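PDB 6JTJ: beta-hexosaminidase from Neisseria gonorrhoeae, which hydrolyses terminal N-acetyl-beta-hexosaminides and probably releases N-acetylglucosamine from peptidoglycan fragments during cell-wall recycling, as a NagZ-type glycoside hydrolase of family 3. Local coordinates for residues F118-I130 and F371-S383. Residues are numbered along the deposited sequence; the frame is centred on the assembly and turned at random.
Sequences FTRLPAMNVLGQI and FQAAQAFVAGLAS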
loop_
_atom_site.group_PDB
_atom_site.type_symbol
_atom_site.label_atom_id
_atom_site.label_comp_id
_atom_site.label_asym_id
_atom_site.label_seq_id
_atom_site.Cartn_x
_atom_site.Cartn_y
_atom_site.Cartn_z
ATOM N N PHE C 118 11.383 20.478 7.725
ATOM C CA PHE C 118 9.987 20.744 7.367
ATOM C C PHE C 118 9.126 20.531 8.588
ATOM O O PHE C 118 9.463 19.731 9.457
ATOM C CB PHE C 118 9.533 19.787 6.231
ATOM C CG PHE C 118 10.006 20.196 4.867
ATOM C CD1 PHE C 118 11.287 19.904 4.445
ATOM C CD2 PHE C 118 9.153 20.870 3.998
ATOM C CE1 PHE C 118 11.729 20.301 3.196
ATOM C CE2 PHE C 118 9.581 21.260 2.736
ATOM C CZ PHE C 118 10.871 20.982 2.335
ATOM N N THR C 119 7.992 21.207 8.651
ATOM C CA THR C 119 6.972 20.868 9.621
ATOM C C THR C 119 6.455 19.471 9.288
ATOM O O THR C 119 6.196 19.176 8.124
ATOM C CB THR C 119 5.786 21.815 9.536
ATOM O OG1 THR C 119 6.263 23.134 9.713
ATOM C CG2 THR C 119 4.743 21.519 10.595
ATOM N N ARG C 120 6.326 18.615 10.309
ATOM C CA ARG C 120 5.748 17.290 10.123
ATOM C C ARG C 120 4.251 17.431 9.927
ATOM O O ARG C 120 3.572 18.046 10.728
ATOM C CB ARG C 120 6.055 16.391 11.321
ATOM C CG ARG C 120 5.778 14.916 11.068
ATOM C CD ARG C 120 6.840 14.298 10.174
ATOM N NE ARG C 120 6.633 12.860 10.016
ATOM C CZ ARG C 120 5.806 12.280 9.148
ATOM N NH1 ARG C 120 5.077 13.007 8.305
ATOM N NH2 ARG C 120 5.706 10.951 9.125
ATOM N N LEU C 121 3.736 16.869 8.845
ATOM C CA LEU C 121 2.333 17.031 8.482
ATOM C C LEU C 121 1.491 15.878 9.018
ATOM O O LEU C 121 1.942 14.732 9.013
ATOM C CB LEU C 121 2.190 17.093 6.964
ATOM C CG LEU C 121 2.942 18.226 6.271
ATOM C CD1 LEU C 121 3.072 17.932 4.788
ATOM C CD2 LEU C 121 2.258 19.560 6.494
ATOM N N PRO C 122 0.268 16.173 9.453
ATOM C CA PRO C 122 -0.586 15.126 9.938
ATOM C C PRO C 122 -1.175 14.358 8.787
ATOM O O PRO C 122 -1.265 14.899 7.679
ATOM C CB PRO C 122 -1.709 15.896 10.635
ATOM C CG PRO C 122 -1.801 17.172 9.854
ATOM C CD PRO C 122 -0.368 17.502 9.576
ATOM N N ALA C 123 -1.583 13.118 9.044
ATOM C CA ALA C 123 -2.347 12.364 8.069
ATOM C C ALA C 123 -3.700 13.069 7.839
ATOM O O ALA C 123 -4.251 13.672 8.750
ATOM C CB ALA C 123 -2.569 10.954 8.565
ATOM N N MET C 124 -4.225 12.991 6.626
ATOM C CA MET C 124 -5.489 13.661 6.320
ATOM C C MET C 124 -6.676 13.186 7.147
ATOM O O MET C 124 -7.610 13.950 7.379
ATOM C CB MET C 124 -5.820 13.559 4.834
ATOM C CG MET C 124 -4.853 14.287 3.921
ATOM S SD MET C 124 -4.766 16.063 4.251
ATOM C CE MET C 124 -3.379 16.167 5.368
ATOM N N ASN C 125 -6.662 11.953 7.632
ATOM C CA ASN C 125 -7.782 11.514 8.439
ATOM C C ASN C 125 -7.885 12.269 9.777
ATOM O O ASN C 125 -8.953 12.283 10.383
ATOM C CB ASN C 125 -7.783 10.006 8.679
ATOM C CG ASN C 125 -6.828 9.583 9.758
ATOM O OD1 ASN C 125 -5.706 10.081 9.858
ATOM N ND2 ASN C 125 -7.262 8.643 10.569
ATOM N N VAL C 126 -6.781 12.852 10.224
ATOM C CA VAL C 126 -6.779 13.673 11.414
ATOM C C VAL C 126 -7.744 14.839 11.216
ATOM O O VAL C 126 -8.447 15.199 12.140
ATOM C CB VAL C 126 -5.371 14.180 11.750
ATOM C CG1 VAL C 126 -5.411 15.210 12.861
ATOM C CG2 VAL C 126 -4.473 13.008 12.168
ATOM N N LEU C 127 -7.816 15.378 9.995
ATOM C CA LEU C 127 -8.735 16.455 9.697
ATOM C C LEU C 127 -10.174 15.990 9.714
ATOM O O LEU C 127 -11.050 16.700 10.179
ATOM C CB LEU C 127 -8.394 17.116 8.363
ATOM C CG LEU C 127 -7.002 17.747 8.363
ATOM C CD1 LEU C 127 -6.556 18.070 6.946
ATOM C CD2 LEU C 127 -6.960 18.988 9.236
ATOM N N GLY C 128 -10.427 14.779 9.261
ATOM C CA GLY C 128 -11.757 14.188 9.350
ATOM C C GLY C 128 -12.173 13.863 10.779
ATOM O O GLY C 128 -13.358 13.849 11.098
ATOM N N GLN C 129 -11.209 13.581 11.639
ATOM C CA GLN C 129 -11.510 13.361 13.050
ATOM C C GLN C 129 -11.896 14.676 13.732
ATOM O O GLN C 129 -12.771 14.685 14.597
ATOM C CB GLN C 129 -10.320 12.714 13.761
ATOM C CG GLN C 129 -10.125 11.281 13.342
ATOM C CD GLN C 129 -8.831 10.678 13.860
ATOM O OE1 GLN C 129 -7.823 11.363 14.058
ATOM N NE2 GLN C 129 -8.861 9.382 14.097
ATOM N N ILE C 130 -11.217 15.770 13.378
ATOM C CA ILE C 130 -11.594 17.096 13.857
ATOM C C ILE C 130 -13.010 17.425 13.377
ATOM O O ILE C 130 -13.810 17.965 14.125
ATOM C CB ILE C 130 -10.619 18.179 13.373
ATOM C CG1 ILE C 130 -9.264 17.994 14.028
ATOM C CG2 ILE C 130 -11.155 19.563 13.702
ATOM C CD1 ILE C 130 -8.158 18.857 13.461
ATOM N N PHE C 371 2.723 33.017 9.822
ATOM C CA PHE C 371 3.100 31.756 9.243
ATOM C C PHE C 371 3.771 30.823 10.253
ATOM O O PHE C 371 3.464 29.628 10.285
ATOM C CB PHE C 371 4.041 31.942 8.075
ATOM C CG PHE C 371 4.356 30.661 7.416
ATOM C CD1 PHE C 371 3.397 30.026 6.596
ATOM C CD2 PHE C 371 5.549 30.030 7.679
ATOM C CE1 PHE C 371 3.670 28.820 6.005
ATOM C CE2 PHE C 371 5.813 28.832 7.099
ATOM C CZ PHE C 371 4.888 28.226 6.260
ATOM N N GLN C 372 4.646 31.371 11.098
ATOM C CA GLN C 372 5.281 30.579 12.157
ATOM C C GLN C 372 4.255 29.976 13.120
ATOM O O GLN C 372 4.420 28.848 13.580
ATOM C CB GLN C 372 6.329 31.385 12.918
ATOM C CG GLN C 372 7.602 31.573 12.126
ATOM C CD GLN C 372 8.627 32.476 12.831
ATOM O OE1 GLN C 372 9.516 32.015 13.541
ATOM N NE2 GLN C 372 8.479 33.771 12.642
ATOM N N ALA C 373 3.181 30.705 13.389
ATOM C CA ALA C 373 2.095 30.169 14.218
ATOM C C ALA C 373 1.374 29.028 13.513
ATOM O O ALA C 373 0.982 28.028 14.145
ATOM C CB ALA C 373 1.115 31.270 14.564
ATOM N N ALA C 374 1.139 29.192 12.206
ATOM C CA ALA C 374 0.514 28.122 11.425
ATOM C C ALA C 374 1.366 26.866 11.515
ATOM O O ALA C 374 0.835 25.771 11.734
ATOM C CB ALA C 374 0.323 28.565 9.971
ATOM N N GLN C 375 2.673 27.033 11.344
ATOM C CA GLN C 375 3.601 25.933 11.456
ATOM C C GLN C 375 3.440 25.173 12.757
ATOM O O GLN C 375 3.302 23.942 12.760
ATOM C CB GLN C 375 5.040 26.409 11.343
ATOM C CG GLN C 375 5.471 26.792 9.952
ATOM C CD GLN C 375 6.892 27.305 9.949
ATOM O OE1 GLN C 375 7.195 28.237 10.649
ATOM N NE2 GLN C 375 7.749 26.727 9.143
ATOM N N ALA C 376 3.426 25.901 13.866
ATOM C CA ALA C 376 3.315 25.267 15.179
ATOM C C ALA C 376 1.965 24.565 15.369
ATOM O O ALA C 376 1.890 23.487 15.979
ATOM C CB ALA C 376 3.558 26.285 16.289
ATOM N N PHE C 377 0.895 25.170 14.868
ATOM C CA PHE C 377 -0.419 24.521 14.930
ATOM C C PHE C 377 -0.424 23.179 14.165
ATOM O O PHE C 377 -0.951 22.166 14.640
ATOM C CB PHE C 377 -1.489 25.439 14.349
ATOM C CG PHE C 377 -2.843 24.767 14.176
ATOM C CD1 PHE C 377 -3.677 24.558 15.254
ATOM C CD2 PHE C 377 -3.265 24.331 12.926
ATOM C CE1 PHE C 377 -4.918 23.950 15.090
ATOM C CE2 PHE C 377 -4.503 23.709 12.752
ATOM C CZ PHE C 377 -5.334 23.518 13.839
ATOM N N VAL C 378 0.147 23.184 12.963
ATOM C CA VAL C 378 0.154 21.990 12.109
ATOM C C VAL C 378 1.056 20.929 12.754
ATOM O O VAL C 378 0.682 19.774 12.845
ATOM C CB VAL C 378 0.588 22.350 10.669
ATOM C CG1 VAL C 378 0.844 21.105 9.846
ATOM C CG2 VAL C 378 -0.483 23.208 10.001
ATOM N N ALA C 379 2.227 21.338 13.230
ATOM C CA ALA C 379 3.104 20.443 13.985
ATOM C C ALA C 379 2.355 19.752 15.115
ATOM O O ALA C 379 2.601 18.586 15.407
ATOM C CB ALA C 379 4.308 21.205 14.539
ATOM N N GLY C 380 1.465 20.488 15.770
ATOM C CA GLY C 380 0.714 19.970 16.903
ATOM C C GLY C 380 -0.286 18.916 16.501
ATOM O O GLY C 380 -0.541 17.978 17.261
ATOM N N LEU C 381 -0.878 19.070 15.322
ATOM C CA LEU C 381 -1.782 18.052 14.811
ATOM C C LEU C 381 -1.018 16.768 14.526
ATOM O O LEU C 381 -1.541 15.691 14.720
ATOM C CB LEU C 381 -2.473 18.523 13.540
ATOM C CG LEU C 381 -3.427 19.712 13.652
ATOM C CD1 LEU C 381 -4.011 20.013 12.286
ATOM C CD2 LEU C 381 -4.539 19.449 14.657
ATOM N N ALA C 382 0.221 16.890 14.069
ATOM C CA ALA C 382 1.051 15.722 13.770
ATOM C C ALA C 382 1.617 14.990 15.006
ATOM O O ALA C 382 2.115 13.883 14.869
ATOM C CB ALA C 382 2.187 16.109 12.825
ATOM N N SER C 383 1.565 15.598 16.191
ATOM C CA SER C 383 2.058 14.935 17.410
ATOM C C SER C 383 0.972 14.389 18.339
ATOM O O SER C 383 -0.212 14.657 18.179
ATOM C CB SER C 383 2.959 15.883 18.172
ATOM O OG SER C 383 4.184 15.986 17.482
#
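Thr-119 turns its methyl CG2 trans to its own backbone N and directs it onto the helix 371-382, while Val-378, with CG1 trans to N (chi1 170°), offers that methyl to the loop preceding helix 124-130. The Thr-119 methyl settles on the helix backbone, CG2 lying 3.6 Å from Gln-375 O, and also touches the CB of Ala-379. On the other branch, OG1 passes 3.8 Å from CG of Gln-375; Thr-119 OG1 and Gln-375 NE2 both hydrogen-bond to OE2 of Glu-153, a shared acceptor that ties the two segments indirectly. Further along, Val-378 CG1 meets both Leu-121 CD2 and Pro-122 CD, 3.8 Å from Pro-122 CD. Pro-122 lays its CB and CG against the CB of Leu-381, and the CB of Ala-382 abuts Arg-120 O tightly, at 3.2 Å. Leu-381 then reaches helix 124-130, its CD2 meeting Ile-130 CD1 at 3.9 Å. The helix axes approach to 11.0 Å at 92°, and the loop with Pro-122 makes much of the contact. The C-terminal helix thus joins loop and helix 124-130 outside the family 3 (beta/alpha) barrel, where helix 136-155 also packs on Val-378 and strand 111-112 binds the loop through Gln-112.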